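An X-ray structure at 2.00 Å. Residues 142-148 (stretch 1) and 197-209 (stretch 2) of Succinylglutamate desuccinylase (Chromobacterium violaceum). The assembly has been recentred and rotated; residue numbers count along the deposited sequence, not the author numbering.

Stretch 1 142-148: RKLHYDL
Stretch 2 197-209: TFSYFTSQYCEAD

Stretch 1 runs as a β-strand from Lys143 to Leu148, with phi near -90 to -130° and psi near 105 to 130°. Stretch 2 carries a helix from Phe198 that runs almost antiparallel to it (171°, axes 8.8 Å apart at closest approach), and then turns back through Glu207, whose phi is positive (42/51°), so that Asp209 lies beside the strand in parallel register with Leu144 (CA to CA 5.0 Å).

Two backbone hydrogen bonds fix this register. Asp209 N donates to Lys143 O (2.9 Å, 157°) and His145 N donates to Asp209 O (3.0 Å, 169°), so Asp209 bonds to the residues flanking its partner. Leu144 CA adds a CA-H...O contact to Asp209 O at 3.6 Å. Within stretch 2, Ala208 N donates to Thr202 O (3.0 Å), tying the returning segment to the helix, while Thr197 (chi1 p) caps the helix start by accepting at OG1 from Tyr200 N (3.3 Å).

Side-chain packing centres on His145 (chi1 t, chi2 25°), which points toward the helix and is buried. Its edge meets the face of Phe198 (chi1 t, chi2 17°), with centroids 4.8 Å apart, planes at 72° and His145 NE2 3.5 Å from Phe198 CD2. Ala208 is small enough to sit close to the strand, its CB 3.4 Å from Lys143 O. Leu144 (m, t) and Asp209 (chi1 m) share one sheet face, with Leu144 CD2 3.9 Å from Asp209 CB.

Three waters bridge polar groups. One accepts from Lys143 N (3.1 Å) and donates to Asp209 OD2 (2.5 Å). Another links Lys143 NZ (2.8 Å) to Glu207 OE1 (2.9 Å); the folded Lys143 chain (m, t, m, m) brings its CE within 3.6 Å of Glu207 O. A third accepts from Ser199 N (3.0 Å) and donates to OD2 of buried Asp147 (chi1 t; 2.6 Å).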

# COMPACT_ATOMS: atom_id res chain seq x y z
N ARG A 142 3.21 -23.24 19.88
CA ARG A 142 3.59 -21.99 19.23
C ARG A 142 5.10 -21.74 19.28
O ARG A 142 5.78 -22.15 20.21
CB ARG A 142 2.85 -20.81 19.89
CG ARG A 142 1.34 -20.88 19.79
CD ARG A 142 0.71 -19.58 20.29
NE ARG A 142 1.02 -19.33 21.69
CZ ARG A 142 0.81 -18.17 22.30
NH1 ARG A 142 0.31 -17.14 21.64
NH2 ARG A 142 1.11 -18.03 23.58
N LYS A 143 5.61 -21.07 18.25
CA LYS A 143 7.02 -20.71 18.16
C LYS A 143 7.10 -19.18 18.12
O LYS A 143 6.78 -18.55 17.11
CB LYS A 143 7.63 -21.33 16.90
CG LYS A 143 7.75 -22.85 16.98
CD LYS A 143 8.31 -23.45 15.70
CE LYS A 143 7.38 -23.23 14.53
NZ LYS A 143 6.05 -23.86 14.78
N LEU A 144 7.52 -18.58 19.23
CA LEU A 144 7.59 -17.13 19.36
C LEU A 144 8.99 -16.60 19.65
O LEU A 144 9.67 -17.07 20.55
CB LEU A 144 6.64 -16.68 20.47
CG LEU A 144 5.18 -17.13 20.36
CD1 LEU A 144 4.44 -16.78 21.65
CD2 LEU A 144 4.52 -16.47 19.17
N HIS A 145 9.38 -15.59 18.88
CA HIS A 145 10.69 -14.96 19.02
C HIS A 145 10.60 -13.44 19.07
O HIS A 145 10.12 -12.81 18.13
CB HIS A 145 11.59 -15.37 17.86
CG HIS A 145 12.93 -14.70 17.87
ND1 HIS A 145 13.50 -14.20 19.03
CD2 HIS A 145 13.82 -14.46 16.88
CE1 HIS A 145 14.69 -13.70 18.74
NE2 HIS A 145 14.91 -13.85 17.45
N TYR A 146 11.06 -12.85 20.17
CA TYR A 146 11.05 -11.41 20.30
C TYR A 146 12.50 -11.00 20.50
O TYR A 146 13.15 -11.38 21.49
CB TYR A 146 10.21 -10.97 21.50
CG TYR A 146 8.79 -11.48 21.43
CD1 TYR A 146 7.90 -11.01 20.46
CD2 TYR A 146 8.36 -12.49 22.29
CE1 TYR A 146 6.61 -11.53 20.35
CE2 TYR A 146 7.08 -13.02 22.19
CZ TYR A 146 6.21 -12.54 21.23
OH TYR A 146 4.94 -13.08 21.12
N ASP A 147 13.02 -10.29 19.51
CA ASP A 147 14.38 -9.80 19.56
C ASP A 147 14.20 -8.38 20.09
O ASP A 147 13.66 -7.51 19.41
CB ASP A 147 15.00 -9.84 18.17
CG ASP A 147 16.45 -9.43 18.18
OD1 ASP A 147 17.11 -9.66 19.22
OD2 ASP A 147 16.92 -8.89 17.15
N LEU A 148 14.65 -8.17 21.32
CA LEU A 148 14.51 -6.90 22.04
C LEU A 148 15.64 -5.89 21.82
O LEU A 148 16.80 -6.19 22.06
CB LEU A 148 14.37 -7.20 23.53
CG LEU A 148 13.48 -8.40 23.87
CD1 LEU A 148 13.33 -8.56 25.39
CD2 LEU A 148 12.12 -8.19 23.22
N THR A 197 18.63 -9.96 9.58
CA THR A 197 18.33 -9.78 11.00
C THR A 197 17.97 -11.10 11.67
O THR A 197 17.60 -12.07 11.01
CB THR A 197 17.15 -8.83 11.19
OG1 THR A 197 16.01 -9.35 10.49
CG2 THR A 197 17.48 -7.45 10.65
N PHE A 198 18.09 -11.13 12.99
CA PHE A 198 17.80 -12.34 13.72
C PHE A 198 16.32 -12.71 13.58
O PHE A 198 15.98 -13.88 13.40
CB PHE A 198 18.19 -12.16 15.19
CG PHE A 198 18.35 -13.46 15.94
CD1 PHE A 198 18.49 -14.67 15.26
CD2 PHE A 198 18.36 -13.47 17.34
CE1 PHE A 198 18.64 -15.87 15.96
CE2 PHE A 198 18.51 -14.66 18.04
CZ PHE A 198 18.64 -15.87 17.35
N SER A 199 15.44 -11.71 13.66
CA SER A 199 14.00 -11.99 13.55
C SER A 199 13.61 -12.52 12.16
O SER A 199 12.65 -13.27 12.03
CB SER A 199 13.17 -10.75 13.90
OG SER A 199 13.33 -9.72 12.95
N TYR A 200 14.34 -12.11 11.13
CA TYR A 200 14.04 -12.62 9.80
C TYR A 200 14.46 -14.09 9.76
O TYR A 200 13.70 -14.95 9.30
CB TYR A 200 14.81 -11.85 8.72
CG TYR A 200 14.59 -12.42 7.34
CD1 TYR A 200 13.34 -12.33 6.74
CD2 TYR A 200 15.60 -13.10 6.68
CE1 TYR A 200 13.09 -12.92 5.51
CE2 TYR A 200 15.37 -13.70 5.44
CZ TYR A 200 14.12 -13.60 4.87
OH TYR A 200 13.87 -14.18 3.65
N PHE A 201 15.67 -14.37 10.24
CA PHE A 201 16.18 -15.74 10.26
C PHE A 201 15.22 -16.72 10.93
O PHE A 201 14.90 -17.76 10.35
CB PHE A 201 17.54 -15.82 10.98
CG PHE A 201 18.03 -17.23 11.19
CD1 PHE A 201 18.52 -17.98 10.12
CD2 PHE A 201 17.90 -17.85 12.44
CE1 PHE A 201 18.88 -19.32 10.29
CE2 PHE A 201 18.26 -19.19 12.62
CZ PHE A 201 18.75 -19.93 11.54
N THR A 202 14.76 -16.40 12.13
CA THR A 202 13.85 -17.31 12.83
C THR A 202 12.50 -17.41 12.13
O THR A 202 11.92 -18.50 12.02
CB THR A 202 13.67 -16.92 14.32
OG1 THR A 202 13.22 -15.57 14.42
CG2 THR A 202 14.98 -17.08 15.07
N SER A 203 12.00 -16.29 11.65
CA SER A 203 10.71 -16.29 10.96
C SER A 203 10.76 -17.15 9.69
O SER A 203 9.85 -17.94 9.43
CB SER A 203 10.30 -14.87 10.59
OG SER A 203 9.13 -14.87 9.80
N GLN A 204 11.82 -17.01 8.90
CA GLN A 204 11.95 -17.74 7.66
C GLN A 204 12.52 -19.16 7.78
O GLN A 204 11.92 -20.12 7.32
CB GLN A 204 12.80 -16.94 6.67
CG GLN A 204 12.65 -17.37 5.22
CD GLN A 204 11.21 -17.36 4.75
OE1 GLN A 204 10.47 -16.41 4.99
NE2 GLN A 204 10.80 -18.43 4.07
N TYR A 205 13.68 -19.27 8.41
CA TYR A 205 14.35 -20.55 8.57
C TYR A 205 13.66 -21.46 9.58
O TYR A 205 13.51 -22.65 9.34
CB TYR A 205 15.80 -20.33 9.00
CG TYR A 205 16.68 -21.55 8.89
CD1 TYR A 205 16.84 -22.43 9.97
CD2 TYR A 205 17.37 -21.82 7.72
CE1 TYR A 205 17.69 -23.54 9.87
CE2 TYR A 205 18.21 -22.92 7.60
CZ TYR A 205 18.37 -23.78 8.68
OH TYR A 205 19.23 -24.84 8.57
N CYS A 206 13.21 -20.89 10.69
CA CYS A 206 12.56 -21.68 11.72
C CYS A 206 11.05 -21.52 11.62
O CYS A 206 10.30 -22.11 12.40
CB CYS A 206 13.02 -21.23 13.11
SG CYS A 206 14.81 -21.17 13.30
N GLU A 207 10.63 -20.74 10.62
CA GLU A 207 9.23 -20.44 10.37
C GLU A 207 8.47 -20.16 11.66
O GLU A 207 7.42 -20.74 11.92
CB GLU A 207 8.56 -21.56 9.55
CG GLU A 207 8.55 -22.93 10.18
CD GLU A 207 7.94 -24.00 9.28
OE1 GLU A 207 7.71 -25.13 9.76
OE2 GLU A 207 7.69 -23.71 8.08
N ALA A 208 9.01 -19.27 12.48
CA ALA A 208 8.35 -18.91 13.72
C ALA A 208 7.79 -17.50 13.63
O ALA A 208 8.07 -16.78 12.67
CB ALA A 208 9.33 -19.00 14.88
N ASP A 209 6.98 -17.12 14.60
CA ASP A 209 6.41 -15.78 14.64
C ASP A 209 7.45 -14.94 15.35
O ASP A 209 7.50 -14.90 16.58
CB ASP A 209 5.09 -15.79 15.39
CG ASP A 209 4.04 -16.61 14.67
OD1 ASP A 209 3.76 -16.31 13.49
OD2 ASP A 209 3.51 -17.56 15.27
O HOH W 1 3.66 -19.93 16.15
O HOH W 2 6.04 -24.50 12.06
O HOH W 3 16.04 -8.94 14.72